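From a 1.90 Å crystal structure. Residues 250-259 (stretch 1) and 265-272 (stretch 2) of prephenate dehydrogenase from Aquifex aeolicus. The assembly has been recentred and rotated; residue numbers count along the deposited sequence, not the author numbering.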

# COMPACT_ATOMS: atom_id res chain seq x y z
N LYS A 250 -14.25 10.05 7.96
CA LYS A 250 -15.62 9.65 8.25
C LYS A 250 -15.69 8.13 8.16
O LYS A 250 -16.31 7.48 9.01
CB LYS A 250 -16.60 10.28 7.25
CG LYS A 250 -16.87 11.75 7.50
CD LYS A 250 -17.91 12.28 6.52
CE LYS A 250 -18.13 13.78 6.71
NZ LYS A 250 -19.09 14.32 5.71
N SER A 251 -15.05 7.55 7.14
CA SER A 251 -15.05 6.10 6.99
C SER A 251 -14.27 5.41 8.11
O SER A 251 -14.69 4.38 8.63
CB SER A 251 -14.47 5.69 5.63
OG SER A 251 -15.38 5.93 4.58
N LEU A 252 -13.12 5.98 8.47
CA LEU A 252 -12.28 5.41 9.51
C LEU A 252 -12.95 5.52 10.89
O LEU A 252 -12.85 4.62 11.71
CB LEU A 252 -10.91 6.10 9.53
CG LEU A 252 -9.91 5.67 10.61
CD1 LEU A 252 -9.70 4.16 10.56
CD2 LEU A 252 -8.56 6.42 10.43
N ASN A 253 -13.65 6.63 11.13
CA ASN A 253 -14.31 6.80 12.42
C ASN A 253 -15.52 5.88 12.55
O ASN A 253 -15.86 5.44 13.65
CB ASN A 253 -14.70 8.26 12.64
CG ASN A 253 -13.50 9.13 12.93
OD1 ASN A 253 -12.58 8.71 13.62
ND2 ASN A 253 -13.50 10.35 12.40
N HIS A 254 -16.16 5.59 11.42
CA HIS A 254 -17.31 4.69 11.42
C HIS A 254 -16.76 3.32 11.81
O HIS A 254 -17.35 2.61 12.63
CB HIS A 254 -17.95 4.65 10.02
CG HIS A 254 -19.09 3.69 9.90
ND1 HIS A 254 -18.91 2.34 9.72
CD2 HIS A 254 -20.43 3.89 9.94
CE1 HIS A 254 -20.09 1.74 9.66
NE2 HIS A 254 -21.03 2.66 9.79
N LEU A 255 -15.62 2.96 11.24
CA LEU A 255 -14.98 1.68 11.56
C LEU A 255 -14.59 1.66 13.05
O LEU A 255 -14.89 0.71 13.78
CB LEU A 255 -13.73 1.48 10.69
CG LEU A 255 -12.94 0.19 10.92
CD1 LEU A 255 -13.85 -1.01 10.76
CD2 LEU A 255 -11.78 0.12 9.93
N LYS A 256 -13.93 2.73 13.50
CA LYS A 256 -13.51 2.84 14.89
C LYS A 256 -14.68 2.61 15.84
O LYS A 256 -14.56 1.86 16.81
CB LYS A 256 -12.91 4.22 15.16
CG LYS A 256 -12.48 4.44 16.60
CD LYS A 256 -11.92 5.85 16.80
CE LYS A 256 -12.97 6.91 16.53
NZ LYS A 256 -12.37 8.28 16.58
N GLU A 257 -15.80 3.26 15.55
CA GLU A 257 -16.99 3.13 16.39
C GLU A 257 -17.51 1.70 16.45
O GLU A 257 -17.94 1.25 17.50
CB GLU A 257 -18.09 4.08 15.89
CG GLU A 257 -17.78 5.54 16.18
CD GLU A 257 -17.33 5.75 17.62
OE1 GLU A 257 -18.08 5.36 18.55
OE2 GLU A 257 -16.22 6.29 17.83
N LEU A 258 -17.49 0.99 15.32
CA LEU A 258 -17.95 -0.39 15.33
C LEU A 258 -17.08 -1.20 16.28
O LEU A 258 -17.53 -2.17 16.89
CB LEU A 258 -17.88 -0.99 13.92
CG LEU A 258 -18.80 -0.36 12.86
CD1 LEU A 258 -18.66 -1.12 11.55
CD2 LEU A 258 -20.25 -0.40 13.33
N ILE A 259 -15.82 -0.80 16.40
CA ILE A 259 -14.89 -1.49 17.29
C ILE A 259 -15.11 -1.10 18.74
O ILE A 259 -15.12 -1.95 19.64
CB ILE A 259 -13.43 -1.19 16.90
CG1 ILE A 259 -13.15 -1.72 15.49
CG2 ILE A 259 -12.48 -1.82 17.90
CD1 ILE A 259 -11.82 -1.27 14.88
N GLU A 265 -21.32 -8.23 14.38
CA GLU A 265 -21.92 -8.51 13.08
C GLU A 265 -21.79 -7.34 12.11
O GLU A 265 -21.51 -7.54 10.93
CB GLU A 265 -23.40 -8.88 13.24
CG GLU A 265 -24.20 -8.93 11.95
CD GLU A 265 -23.72 -9.98 10.96
OE1 GLU A 265 -23.06 -10.95 11.39
OE2 GLU A 265 -24.01 -9.84 9.75
N GLU A 266 -21.99 -6.12 12.60
CA GLU A 266 -21.88 -4.97 11.72
C GLU A 266 -20.44 -4.79 11.25
O GLU A 266 -20.20 -4.33 10.13
CB GLU A 266 -22.37 -3.69 12.40
CG GLU A 266 -22.71 -2.59 11.40
CD GLU A 266 -23.33 -1.36 12.04
OE1 GLU A 266 -23.82 -1.47 13.18
OE2 GLU A 266 -23.34 -0.29 11.40
N LEU A 267 -19.49 -5.15 12.10
CA LEU A 267 -18.08 -5.01 11.74
C LEU A 267 -17.75 -5.97 10.60
O LEU A 267 -17.12 -5.57 9.61
CB LEU A 267 -17.18 -5.30 12.95
CG LEU A 267 -15.67 -5.10 12.78
CD1 LEU A 267 -15.39 -3.77 12.11
CD2 LEU A 267 -14.97 -5.17 14.13
N VAL A 268 -18.19 -7.22 10.72
CA VAL A 268 -17.92 -8.17 9.65
C VAL A 268 -18.57 -7.72 8.34
O VAL A 268 -17.97 -7.85 7.28
CB VAL A 268 -18.38 -9.62 10.02
CG1 VAL A 268 -19.89 -9.68 10.21
CG2 VAL A 268 -17.95 -10.59 8.92
N GLU A 269 -19.77 -7.14 8.42
CA GLU A 269 -20.43 -6.68 7.20
C GLU A 269 -19.67 -5.52 6.56
O GLU A 269 -19.62 -5.41 5.33
CB GLU A 269 -21.86 -6.24 7.49
CG GLU A 269 -22.75 -7.32 8.05
CD GLU A 269 -24.11 -6.78 8.41
OE1 GLU A 269 -24.17 -5.74 9.10
OE2 GLU A 269 -25.12 -7.39 8.01
N TYR A 270 -19.10 -4.65 7.39
CA TYR A 270 -18.35 -3.51 6.90
C TYR A 270 -17.14 -4.01 6.12
O TYR A 270 -16.84 -3.54 5.02
CB TYR A 270 -17.88 -2.67 8.10
CG TYR A 270 -17.03 -1.47 7.76
CD1 TYR A 270 -17.57 -0.18 7.75
CD2 TYR A 270 -15.67 -1.61 7.48
CE1 TYR A 270 -16.77 0.94 7.49
CE2 TYR A 270 -14.87 -0.51 7.21
CZ TYR A 270 -15.42 0.76 7.22
OH TYR A 270 -14.61 1.85 7.00
N LEU A 271 -16.45 -4.98 6.72
CA LEU A 271 -15.24 -5.55 6.14
C LEU A 271 -15.54 -6.38 4.90
O LEU A 271 -14.76 -6.38 3.95
CB LEU A 271 -14.52 -6.38 7.20
CG LEU A 271 -14.11 -5.54 8.42
CD1 LEU A 271 -13.47 -6.41 9.48
CD2 LEU A 271 -13.14 -4.45 7.97
N LYS A 272 -16.67 -7.07 4.92
CA LYS A 272 -17.07 -7.88 3.78
C LYS A 272 -17.34 -7.01 2.56
O LYS A 272 -16.94 -7.35 1.45
CB LYS A 272 -18.34 -8.66 4.12
CG LYS A 272 -18.85 -9.49 2.96
CD LYS A 272 -20.12 -10.23 3.33
CE LYS A 272 -20.57 -11.14 2.20
NZ LYS A 272 -21.81 -11.89 2.57

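This is a small, mostly apolar contact between two roughly antiparallel helices, built on leucine packing around one tyrosine that fits as a knob into the opposing helix. The axes approach to 9.5 Å with their N-to-C directions 148° apart, and 416 Å² of surface is buried between the stretches. The backbones come nearest at Leu258 and Leu267, whose CA atoms lie 5.9 Å apart.

Tyr270 gives the contact its main rule. Its CA-to-CB bond points toward the first helix, and with chi1 at t the ring enters a hole formed by Ser251, His254, Leu255 and Leu258, the i, i+3, i+4, i+7 spacing of neighbours on one side of a helix. The lining differs from place to place. Leu255 covers one face of the ring, with CD1 4.1 Å from the ring centroid and 28° off the normal, a CH-pi contact. Leu258 packs nearer the base of the knob, its CD1 3.9 Å from Tyr270 CB. At the far end, Tyr270 OH reaches to 3.0 Å from Ser251 O, a backbone oxygen that already accepts the helical hydrogen bond from Leu255 N; whether the hydroxyl adds a second is left open by the geometry.

His254 borders the tyrosine on the exposed side. The two rings meet rim to rim, centroids 5.4 Å apart and planes tilted only 17° from parallel, but offset so that neither ring lies over the face of the other; His254 ND1 comes within 3.4 Å of Tyr270 CE1.

One turn back along the second helix, Leu267 is the other large apolar contributor. Its CA-to-CB bond points sideways, yet the end of the side chain comes nearer the first helix and touches three residues. Its CD1 lies 3.4 Å from Leu255 CD1 and 4.1 Å from Leu258 CB, while its CD2 lies 4.1 Å from Ile259 CG1. The same Leu255 methyl, CD1, meets both Leu267 and the tyrosine face, and lies 4.5 Å from Leu271 CD2 as well.

Glu266 closes a more exposed margin mainly by covering a leucine: its CD sits 3.5 Å from Leu258 CD2. Its OE2 is 4.1 Å from His254 NE2, too long for a hydrogen bond.

The pattern is economical. Leu258, pointing toward the second helix, touches Glu266, Leu267 and Tyr270, whereas Leu252, Lys256 and Val268 point away and make no contact. No clear hydrogen bond crosses between the stretches, so the fit of side-chain shapes dominates what can be read here.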